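Local atomic coordinates of putative creatinine amidohydrolase (Bacteroides fragilis, PDB entry 3LUB), a protein that probably hydrolyses carbon-nitrogen bonds in linear amides as a zinc-dependent member of the creatininase superfamily. Residues I88-Y92 with A93-A97; F193-A196 with S197-E200; V205-W209 with D210-V214. All coordinates share one frame; numbering follows the deposited sequence.

Contact 1. Residues I88-Y92 with A93-A97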
ATOM      1  N   ILE F  88      10.844  14.037 -13.992  1.00 19.00           N
ATOM      2  CA  ILE F  88      10.448  12.905 -13.174  1.00 19.58           C
ATOM      3  C   ILE F  88       9.122  13.185 -12.456  1.00 18.92           C
ATOM      4  O   ILE F  88       9.095  13.975 -11.495  1.00 19.17           O
ATOM      5  CB  ILE F  88      11.529  12.515 -12.085  1.00 19.22           C
ATOM      6  CG1 ILE F  88      12.898  12.203 -12.731  1.00 20.72           C
ATOM      7  CG2 ILE F  88      11.044  11.338 -11.281  1.00 15.89           C
ATOM      8  CD1 ILE F  88      12.870  11.163 -13.964  1.00 17.37           C
ATOM      9  N   HIS F  89       8.035  12.528 -12.888  1.00 18.54           N
ATOM     10  CA  HIS F  89       6.751  12.683 -12.194  1.00 18.07           C
ATOM     11  C   HIS F  89       6.784  11.806 -10.941  1.00 17.22           C
ATOM     12  O   HIS F  89       7.097  10.614 -10.992  1.00 17.74           O
ATOM     13  CB  HIS F  89       5.531  12.370 -13.093  1.00 16.64           C
ATOM     14  CG  HIS F  89       4.242  12.324 -12.340  1.00 18.99           C
ATOM     15  ND1 HIS F  89       3.673  13.444 -11.764  1.00 19.33           N
ATOM     16  CD2 HIS F  89       3.437  11.285 -12.016  1.00 19.31           C
ATOM     17  CE1 HIS F  89       2.576  13.095 -11.118  1.00 19.55           C
ATOM     18  NE2 HIS F  89       2.429  11.786 -11.230  1.00 18.13           N
ATOM     19  N   THR F  90       6.418  12.390  -9.819  1.00 17.26           N
ATOM     20  CA  THR F  90       6.283  11.653  -8.594  1.00 17.14           C
ATOM     21  C   THR F  90       4.813  11.538  -8.219  1.00 16.63           C
ATOM     22  O   THR F  90       4.115  12.549  -8.156  1.00 17.28           O
ATOM     23  CB  THR F  90       7.040  12.390  -7.472  1.00 16.55           C
ATOM     24  OG1 THR F  90       8.279  12.878  -8.010  1.00 17.89           O
ATOM     25  CG2 THR F  90       7.297  11.478  -6.342  1.00 15.00           C
ATOM     26  N   ARG F  91       4.355  10.320  -7.935  1.00 14.75           N
ATOM     27  CA  ARG F  91       2.992  10.109  -7.423  1.00 15.76           C
ATOM     28  C   ARG F  91       2.837  10.706  -6.033  1.00 16.92           C
ATOM     29  O   ARG F  91       3.784  10.731  -5.239  1.00 16.17           O
ATOM     30  CB  ARG F  91       2.609   8.634  -7.369  1.00 15.73           C
ATOM     31  CG  ARG F  91       2.401   7.938  -8.698  1.00 18.89           C
ATOM     32  CD  ARG F  91       2.398   6.420  -8.539  1.00 18.91           C
ATOM     33  NE  ARG F  91       3.697   5.932  -8.075  1.00 23.94           N
ATOM     34  CZ  ARG F  91       4.011   4.661  -7.845  1.00 26.39           C
ATOM     35  NH1 ARG F  91       3.119   3.717  -8.017  1.00 28.99           N
ATOM     36  NH2 ARG F  91       5.232   4.331  -7.440  1.00 24.94           N
ATOM     37  N   TYR F  92       1.625  11.172  -5.734  1.00 17.63           N
ATOM     38  CA  TYR F  92       1.308  11.740  -4.421  1.00 17.44           C
ATOM     39  C   TYR F  92       1.680  10.771  -3.296  1.00 15.46           C
ATOM     40  O   TYR F  92       2.136  11.190  -2.260  1.00 17.62           O
ATOM     41  CB  TYR F  92      -0.196  12.082  -4.352  1.00 18.77           C
ATOM     42  CG  TYR F  92      -0.624  12.919  -3.136  1.00 20.00           C
ATOM     43  CD1 TYR F  92      -0.786  12.345  -1.848  1.00 22.59           C
ATOM     44  CD2 TYR F  92      -0.859  14.276  -3.268  1.00 23.92           C
ATOM     45  CE1 TYR F  92      -1.164  13.124  -0.737  1.00 20.01           C
ATOM     46  CE2 TYR F  92      -1.260  15.050  -2.162  1.00 24.71           C
ATOM     47  CZ  TYR F  92      -1.411  14.460  -0.919  1.00 23.51           C
ATOM     48  OH  TYR F  92      -1.780  15.259   0.126  1.00 30.99           O
ATOM     49  N   ALA F  93       1.429   9.470  -3.478  1.00 16.54           N
ATOM     50  CA  ALA F  93       1.715   8.461  -2.445  1.00 15.86           C
ATOM     51  C   ALA F  93       3.203   8.356  -2.172  1.00 15.26           C
ATOM     52  O   ALA F  93       3.639   8.105  -1.042  1.00 16.06           O
ATOM     53  CB  ALA F  93       1.129   7.078  -2.843  1.00 15.57           C
ATOM     54  N   THR F  94       3.997   8.552  -3.203  1.00 15.71           N
ATOM     55  CA  THR F  94       5.439   8.483  -3.098  1.00 14.41           C
ATOM     56  C   THR F  94       5.907   9.670  -2.284  1.00 15.64           C
ATOM     57  O   THR F  94       6.749   9.516  -1.415  1.00 15.35           O
ATOM     58  CB  THR F  94       6.109   8.517  -4.493  1.00 12.83           C
ATOM     59  OG1 THR F  94       5.659   7.410  -5.268  1.00 14.64           O
ATOM     60  CG2 THR F  94       7.655   8.493  -4.373  1.00 12.30           C
ATOM     61  N   GLN F  95       5.371  10.857  -2.598  1.00 16.58           N
ATOM     62  CA  GLN F  95       5.678  12.088  -1.846  1.00 15.59           C
ATOM     63  C   GLN F  95       5.284  11.922  -0.398  1.00 15.55           C
ATOM     64  O   GLN F  95       6.005  12.292   0.496  1.00 15.23           O
ATOM     65  CB  GLN F  95       4.980  13.309  -2.439  1.00 14.53           C
ATOM     66  CG  GLN F  95       5.475  13.704  -3.823  1.00 17.24           C
ATOM     67  CD  GLN F  95       4.808  14.956  -4.360  1.00 16.58           C
ATOM     68  OE1 GLN F  95       3.588  15.089  -4.341  1.00 23.33           O
ATOM     69  NE2 GLN F  95       5.604  15.860  -4.871  1.00 15.97           N
ATOM     70  N   GLN F  96       4.118  11.350  -0.173  1.00 17.09           N
ATOM     71  CA  GLN F  96       3.631  11.200   1.190  1.00 16.74           C
ATOM     72  C   GLN F  96       4.539  10.253   1.962  1.00 15.18           C
ATOM     73  O   GLN F  96       4.820  10.467   3.119  1.00 17.23           O
ATOM     74  CB  GLN F  96       2.186  10.727   1.176  1.00 15.80           C
ATOM     75  CG  GLN F  96       1.595  10.512   2.545  1.00 22.35           C
ATOM     76  CD  GLN F  96       0.128  10.103   2.497  1.00 25.93           C
ATOM     77  OE1 GLN F  96      -0.719  10.830   1.973  1.00 35.41           O
ATOM     78  NE2 GLN F  96      -0.181   8.945   3.086  1.00 39.39           N
ATOM     79  N   ALA F  97       4.999   9.199   1.330  1.00 15.65           N
ATOM     80  CA  ALA F  97       5.922   8.277   1.959  1.00 15.54           C
ATOM     81  C   ALA F  97       7.207   8.988   2.348  1.00 16.35           C
ATOM     82  O   ALA F  97       7.734   8.744   3.412  1.00 14.42           O
ATOM     83  CB  ALA F  97       6.241   7.092   1.022  1.00 13.48           C
TER
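The tight side of this helix start is apolar, where Thr-90 lays its methyl group against Thr-94 and Gln-95. Thr-90 CG2 is anti to the backbone N, with OG1 beside that N (chi1 -41°), and comes within 3.6 Å of Thr-94 CG2, the two side chains crossing at about a right angle. The same methyl also rests on the aliphatic part of Gln-95, with Thr-90 CG2 3.8 Å from Gln-95 CG. Thr-90 OG1 turns to Gly-75 O instead. Arg-91 occupies the N-cap through its backbone: Arg-91 O takes the first helical bond from Gln-95 N (3.1 Å, nearly straight at 165°) and a weak one from Thr-94 N. Tyr-92 O continues the ladder with Gln-96 N at 2.9 Å.

Elsewhere the two segments meet more loosely. Arg-91 passes Thr-94 without bonding to it, Arg-91 NE lying 3.7 Å from Thr-94 OG1; Asp-101 of the second subunit binds both, and Glu-100 of that subunit also pairs with the guanidinium, so the second subunit fills in round Arg-91. Gln-96 OE1 meets the edge of the Tyr-92 ring in its plane, 3.6 Å from Tyr-92 CE1, with amide and ring 83° apart. The solvent side belongs to Ala-93, which is exposed.

The turn opens helix 92-108, at the end of the loop that follows strand 66-68. Gln-95 and Gln-96 lean on Met-128 of helix 126-135, while Tyr-92 stacks on Tyr-92 of the third subunit.

Contact 2. Residues F193-A196 with S197-E200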
ATOM      1  N   PHE F 193      -6.999  26.476 -22.898  1.00 26.40           N
ATOM      2  CA  PHE F 193      -7.957  25.383 -23.172  1.00 25.98           C
ATOM      3  C   PHE F 193      -8.962  25.832 -24.211  1.00 26.21           C
ATOM      4  O   PHE F 193      -9.194  27.032 -24.354  1.00 26.08           O
ATOM      5  CB  PHE F 193      -8.721  25.000 -21.906  1.00 25.74           C
ATOM      6  CG  PHE F 193      -7.855  24.434 -20.807  1.00 23.36           C
ATOM      7  CD1 PHE F 193      -7.123  23.270 -21.011  1.00 24.36           C
ATOM      8  CD2 PHE F 193      -7.827  25.029 -19.539  1.00 24.19           C
ATOM      9  CE1 PHE F 193      -6.334  22.744 -19.962  1.00 24.33           C
ATOM     10  CE2 PHE F 193      -7.063  24.505 -18.507  1.00 22.85           C
ATOM     11  CZ  PHE F 193      -6.338  23.353 -18.717  1.00 24.78           C
ATOM     12  N   ALA F 194      -9.541  24.867 -24.928  1.00 26.61           N
ATOM     13  CA  ALA F 194     -10.660  25.109 -25.855  1.00 27.26           C
ATOM     14  C   ALA F 194     -12.021  25.104 -25.134  1.00 28.27           C
ATOM     15  O   ALA F 194     -13.058  25.433 -25.753  1.00 29.64           O
ATOM     16  CB  ALA F 194     -10.651  24.058 -26.975  1.00 24.47           C
ATOM     17  N   ILE F 195     -12.014  24.702 -23.854  1.00 28.08           N
ATOM     18  CA  ILE F 195     -13.193  24.740 -22.972  1.00 25.58           C
ATOM     19  C   ILE F 195     -13.175  26.043 -22.136  1.00 26.22           C
ATOM     20  O   ILE F 195     -12.459  26.124 -21.159  1.00 26.67           O
ATOM     21  CB  ILE F 195     -13.217  23.495 -22.034  1.00 24.56           C
ATOM     22  CG1 ILE F 195     -13.378  22.231 -22.888  1.00 26.82           C
ATOM     23  CG2 ILE F 195     -14.334  23.616 -20.978  1.00 19.34           C
ATOM     24  CD1 ILE F 195     -13.044  20.892 -22.167  1.00 25.11           C
ATOM     25  N   ALA F 196     -13.956  27.048 -22.530  1.00 25.49           N
ATOM     26  CA  ALA F 196     -13.856  28.418 -21.954  1.00 25.01           C
ATOM     27  C   ALA F 196     -13.940  28.459 -20.420  1.00 24.73           C
ATOM     28  O   ALA F 196     -13.144  29.123 -19.771  1.00 25.53           O
ATOM     29  CB  ALA F 196     -14.928  29.328 -22.534  1.00 23.56           C
ATOM     30  N   SER F 197     -14.904  27.728 -19.860  1.00 24.44           N
ATOM     31  CA  SER F 197     -15.126  27.649 -18.411  1.00 23.88           C
ATOM     32  C   SER F 197     -13.886  27.198 -17.655  1.00 23.68           C
ATOM     33  O   SER F 197     -13.677  27.605 -16.515  1.00 23.14           O
ATOM     34  CB  SER F 197     -16.320  26.742 -18.090  1.00 24.02           C
ATOM     35  OG  SER F 197     -17.503  27.241 -18.727  1.00 27.12           O
ATOM     36  N   LEU F 198     -13.045  26.386 -18.292  1.00 23.98           N
ATOM     37  CA  LEU F 198     -11.773  25.998 -17.653  1.00 24.25           C
ATOM     38  C   LEU F 198     -10.786  27.143 -17.702  1.00 25.10           C
ATOM     39  O   LEU F 198     -10.002  27.301 -16.772  1.00 26.17           O
ATOM     40  CB  LEU F 198     -11.156  24.743 -18.269  1.00 23.56           C
ATOM     41  CG  LEU F 198     -11.919  23.438 -18.168  1.00 24.20           C
ATOM     42  CD1 LEU F 198     -11.075  22.298 -18.720  1.00 22.75           C
ATOM     43  CD2 LEU F 198     -12.407  23.167 -16.728  1.00 17.84           C
ATOM     44  N   ASN F 199     -10.807  27.950 -18.761  1.00 26.47           N
ATOM     45  CA  ASN F 199      -9.947  29.151 -18.796  1.00 27.34           C
ATOM     46  C   ASN F 199     -10.426  30.167 -17.741  1.00 27.87           C
ATOM     47  O   ASN F 199      -9.618  30.807 -17.070  1.00 27.48           O
ATOM     48  CB  ASN F 199      -9.892  29.789 -20.183  1.00 27.65           C
ATOM     49  CG  ASN F 199      -9.255  28.890 -21.220  1.00 26.58           C
ATOM     50  OD1 ASN F 199      -8.290  28.161 -20.945  1.00 29.48           O
ATOM     51  ND2 ASN F 199      -9.791  28.926 -22.416  1.00 25.49           N
ATOM     52  N   GLU F 200     -11.747  30.245 -17.563  1.00 28.70           N
ATOM     53  CA  GLU F 200     -12.365  31.122 -16.573  1.00 30.93           C
ATOM     54  C   GLU F 200     -12.204  30.605 -15.157  1.00 29.93           C
ATOM     55  O   GLU F 200     -12.496  31.322 -14.219  1.00 29.82           O
ATOM     56  CB  GLU F 200     -13.869  31.268 -16.842  1.00 30.59           C
ATOM     57  CG  GLU F 200     -14.265  31.998 -18.121  1.00 37.16           C
ATOM     58  CD  GLU F 200     -15.704  31.655 -18.564  1.00 39.60           C
ATOM     59  OE1 GLU F 200     -16.511  31.191 -17.698  1.00 47.92           O
ATOM     60  OE2 GLU F 200     -16.008  31.841 -19.771  1.00 51.54           O
TER
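Polar pairing between Asn-199 and the backbone of Phe-193 closes this turn. The Asn-199 carboxamide presents both its ends to one residue, accepting from Phe-193 N at OD1 (2.9 Å) and donating from ND2 to Phe-193 O (2.8 Å). The first bond lies in the carbonyl plane of the amide, on a lone pair of OD1. In the second, Phe-193 O sits close to the plane of the amide, but the ND2 donor stands above the plane of the Phe-193 carbonyl. Two bonds to one residue fix the rotation of the carboxamide, which is nearly parallel to the Phe-193 ring, 14° between the planes. With CG anti to the carbonyl carbon, chi1 -64°, the Asn-199 side chain runs back towards the start of the helix.

Backbone bonds form the second group. Ile-195 is the N-cap residue, and Ile-195 O receives Leu-198 N (2.9 Å) and, weakly, Asn-199 N. Glu-200 N then reaches Ala-196 O at 2.8 Å.

Apolar contacts make the third group. Leu-198 CB comes to 3.6 Å from Phe-193 CD2, and Leu-198 CD1 lies over one ring face, offset toward the rim. Ile-195 and Leu-198 run side by side, with Ile-195 CG2 3.7 Å from Leu-198 CG. Leu-252 of the third subunit packs on both Phe-193 and Leu-198.

The third subunit covers this turn further: Phe-193 meets the ring of its Tyr-253, and Ser-197 OG bonds to its Glu-246. The result is a one-turn helix, 196-199, tied back to the preceding loop by Asn-199, whose amide bonds the backbone of Phe-193 at both its ends, at the interface with the third subunit in a protein of the creatininase superfamily.

Contact 3. Residues V205-W209 with D210-V214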
ATOM      1  N   VAL F 205      -8.578  21.741 -14.404  1.00 19.23           N
ATOM      2  CA  VAL F 205      -7.958  20.637 -15.112  1.00 20.41           C
ATOM      3  C   VAL F 205      -6.470  21.009 -15.194  1.00 21.64           C
ATOM      4  O   VAL F 205      -6.141  22.205 -15.229  1.00 21.48           O
ATOM      5  CB  VAL F 205      -8.602  20.446 -16.552  1.00 21.33           C
ATOM      6  CG1 VAL F 205      -7.784  19.479 -17.478  1.00 18.72           C
ATOM      7  CG2 VAL F 205      -9.993  19.938 -16.411  1.00 18.79           C
ATOM      8  N   PRO F 206      -5.560  20.012 -15.165  1.00 21.59           N
ATOM      9  CA  PRO F 206      -4.165  20.369 -15.396  1.00 22.31           C
ATOM     10  C   PRO F 206      -3.902  20.772 -16.859  1.00 22.78           C
ATOM     11  O   PRO F 206      -4.468  20.207 -17.803  1.00 23.41           O
ATOM     12  CB  PRO F 206      -3.403  19.084 -15.031  1.00 21.29           C
ATOM     13  CG  PRO F 206      -4.388  17.978 -15.267  1.00 21.21           C
ATOM     14  CD  PRO F 206      -5.733  18.563 -14.924  1.00 23.25           C
ATOM     15  N   ARG F 207      -3.069  21.784 -17.034  1.00 24.03           N
ATOM     16  CA  ARG F 207      -2.535  22.141 -18.339  1.00 25.26           C
ATOM     17  C   ARG F 207      -1.808  20.931 -18.927  1.00 22.75           C
ATOM     18  O   ARG F 207      -1.040  20.262 -18.232  1.00 21.40           O
ATOM     19  CB  ARG F 207      -1.537  23.300 -18.144  1.00 26.59           C
ATOM     20  CG  ARG F 207      -0.864  23.814 -19.413  1.00 30.41           C
ATOM     21  CD  ARG F 207       0.266  24.838 -19.132  1.00 32.66           C
ATOM     22  NE  ARG F 207      -0.140  26.031 -18.366  1.00 38.93           N
ATOM     23  CZ  ARG F 207      -0.673  27.146 -18.883  1.00 46.67           C
ATOM     24  NH1 ARG F 207      -0.942  27.272 -20.187  1.00 45.40           N
ATOM     25  NH2 ARG F 207      -0.966  28.159 -18.075  1.00 47.25           N
ATOM     26  N   HIS F 208      -2.044  20.656 -20.211  1.00 22.62           N
ATOM     27  CA  HIS F 208      -1.266  19.661 -20.938  1.00 22.51           C
ATOM     28  C   HIS F 208      -0.089  20.354 -21.617  1.00 24.08           C
ATOM     29  O   HIS F 208      -0.273  21.198 -22.499  1.00 23.78           O
ATOM     30  CB  HIS F 208      -2.141  18.932 -21.940  1.00 22.78           C
ATOM     31  CG  HIS F 208      -3.203  18.095 -21.301  1.00 21.69           C
ATOM     32  ND1 HIS F 208      -3.646  16.914 -21.847  1.00 24.64           N
ATOM     33  CD2 HIS F 208      -3.882  18.249 -20.137  1.00 23.13           C
ATOM     34  CE1 HIS F 208      -4.554  16.374 -21.045  1.00 26.51           C
ATOM     35  NE2 HIS F 208      -4.721  17.169 -20.004  1.00 22.60           N
ATOM     36  N   TRP F 209       1.117  20.015 -21.171  1.00 23.98           N
ATOM     37  CA  TRP F 209       2.330  20.689 -21.604  1.00 24.20           C
ATOM     38  C   TRP F 209       2.582  20.515 -23.097  1.00 25.59           C
ATOM     39  O   TRP F 209       3.008  21.454 -23.776  1.00 25.22           O
ATOM     40  CB  TRP F 209       3.527  20.207 -20.788  1.00 24.19           C
ATOM     41  CG  TRP F 209       4.141  21.296 -20.022  1.00 24.91           C
ATOM     42  CD1 TRP F 209       5.303  21.931 -20.320  1.00 24.55           C
ATOM     43  CD2 TRP F 209       3.628  21.927 -18.855  1.00 24.27           C
ATOM     44  NE1 TRP F 209       5.572  22.897 -19.399  1.00 23.63           N
ATOM     45  CE2 TRP F 209       4.550  22.944 -18.497  1.00 26.95           C
ATOM     46  CE3 TRP F 209       2.484  21.751 -18.082  1.00 26.60           C
ATOM     47  CZ2 TRP F 209       4.373  23.767 -17.396  1.00 23.72           C
ATOM     48  CZ3 TRP F 209       2.300  22.574 -16.978  1.00 27.54           C
ATOM     49  CH2 TRP F 209       3.247  23.572 -16.645  1.00 29.20           C
ATOM     50  N   ASP F 210       2.257  19.322 -23.604  1.00 25.92           N
ATOM     51  CA  ASP F 210       2.403  19.015 -25.037  1.00 28.26           C
ATOM     52  C   ASP F 210       1.502  19.855 -25.952  1.00 29.16           C
ATOM     53  O   ASP F 210       1.880  20.186 -27.069  1.00 29.51           O
ATOM     54  CB  ASP F 210       2.197  17.521 -25.306  1.00 28.29           C
ATOM     55  CG  ASP F 210       0.805  17.047 -24.961  1.00 29.75           C
ATOM     56  OD1 ASP F 210       0.359  17.300 -23.827  1.00 27.62           O
ATOM     57  OD2 ASP F 210       0.170  16.423 -25.844  1.00 35.32           O
ATOM     58  N   LYS F 211       0.331  20.226 -25.462  1.00 29.64           N
ATOM     59  CA  LYS F 211      -0.603  21.023 -26.242  1.00 29.78           C
ATOM     60  C   LYS F 211      -0.412  22.504 -25.995  1.00 29.93           C
ATOM     61  O   LYS F 211      -0.635  23.299 -26.896  1.00 31.45           O
ATOM     62  CB  LYS F 211      -2.037  20.662 -25.879  1.00 29.80           C
ATOM     63  CG  LYS F 211      -2.353  19.190 -25.966  1.00 33.26           C
ATOM     64  CD  LYS F 211      -2.331  18.658 -27.369  1.00 40.47           C
ATOM     65  CE  LYS F 211      -2.752  17.185 -27.375  1.00 46.39           C
ATOM     66  NZ  LYS F 211      -3.844  16.890 -26.373  1.00 51.35           N
ATOM     67  N   ALA F 212      -0.019  22.860 -24.768  1.00 29.32           N
ATOM     68  CA  ALA F 212      -0.062  24.244 -24.267  1.00 29.33           C
ATOM     69  C   ALA F 212       1.226  25.040 -24.439  1.00 30.42           C
ATOM     70  O   ALA F 212       1.174  26.253 -24.315  1.00 32.25           O
ATOM     71  CB  ALA F 212      -0.445  24.281 -22.744  1.00 28.47           C
ATOM     72  N   THR F 213       2.370  24.374 -24.650  1.00 30.65           N
ATOM     73  CA  THR F 213       3.693  25.008 -24.626  0.50 30.28           C
ATOM     74  C   THR F 213       4.611  24.502 -25.752  1.00 32.52           C
ATOM     75  O   THR F 213       4.540  23.324 -26.131  1.00 35.37           O
ATOM     76  CB  THR F 213       4.428  24.689 -23.297  0.50 29.43           C
ATOM     77  OG1 THR F 213       5.003  23.381 -23.384  0.50 27.21           O
ATOM     78  CG2 THR F 213       3.486  24.756 -22.088  0.50 19.44           C
ATOM     79  N   VAL F 214       5.517  25.360 -26.206  1.00 32.88           N
ATOM     80  CA  VAL F 214       6.415  25.064 -27.308  1.00 33.30           C
ATOM     81  C   VAL F 214       7.811  24.710 -26.780  1.00 31.58           C
ATOM     82  O   VAL F 214       8.432  23.730 -27.221  1.00 32.00           O
ATOM     83  CB  VAL F 214       6.507  26.294 -28.235  1.00 35.19           C
ATOM     84  CG1 VAL F 214       7.230  25.942 -29.520  1.00 38.17           C
ATOM     85  CG2 VAL F 214       5.076  26.864 -28.533  1.00 37.94           C
TER
HETATM   86  O   HOH W   1      -1.512  15.588 -23.059  1.00 32.39           O
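Backbone bonds wind residues 208-213 into a single short helical turn, in which His-208 O, at the N-cap, accepts Ala-212 N at 2.8 Å and Lys-211 N weakly, and Trp-209 O accepts Thr-213 N. In the modelled conformer of Thr-213, one of two deposited, OG1 donates to the same Trp-209 O (2.8 Å), and the two donors arrive from opposite faces of its carbonyl plane. With OG1 between the backbone N and the carbonyl carbon (chi1 80°), CG2 lies over the indole in this conformer: Thr-213 CG2 makes a CH-pi contact 3.9 Å from the centroid of the Trp-209 five-membered ring. Arg-207 CD lies over the same ring system, offset toward its rim. This is a one-turn helix, 209-212, followed by Thr-213, and the indole lies near the zinc site, the Trp-209 side chain being about 7 Å from a bound zinc ion. Trp-209 NE1 is fixed by Ser-216 O. Arg-207 also packs on the turn, its CG 3.4 Å from Ala-212 CB, and that methyl sits at the guanidinium edge, in its plane. A water bridges His-208 ND1 (2.8 Å) and Asp-210 OD1, donating to the carboxylate. Asp-210 is a calcium ligand in a structure of this protein, though no calcium is bound to it here. Tyr-253 of the third subunit bonds to His-208 N through its OH.

How the contacts relate
The three contacts follow one another along the chain, each at the N-terminal end of a helix: contact 1 opens helix 92-108, contact 2 helix 196-199 and contact 3 helix 209-212. Contacts 2 and 3 are neighbours, with centres about 13 Å apart, and touch where Leu-198 CD1 meets Val-205 CG2 at 3.5 Å and the Phe-193 ring reaches the backbone of 205-207. Contact 1 stands apart, its centre about 28 Å from that of contact 2 and about 21 Å from that of contact 3. All three touch the third subunit, so these helix starts contribute to the oligomer; contact 3 lies nearer the zinc site than contact 1.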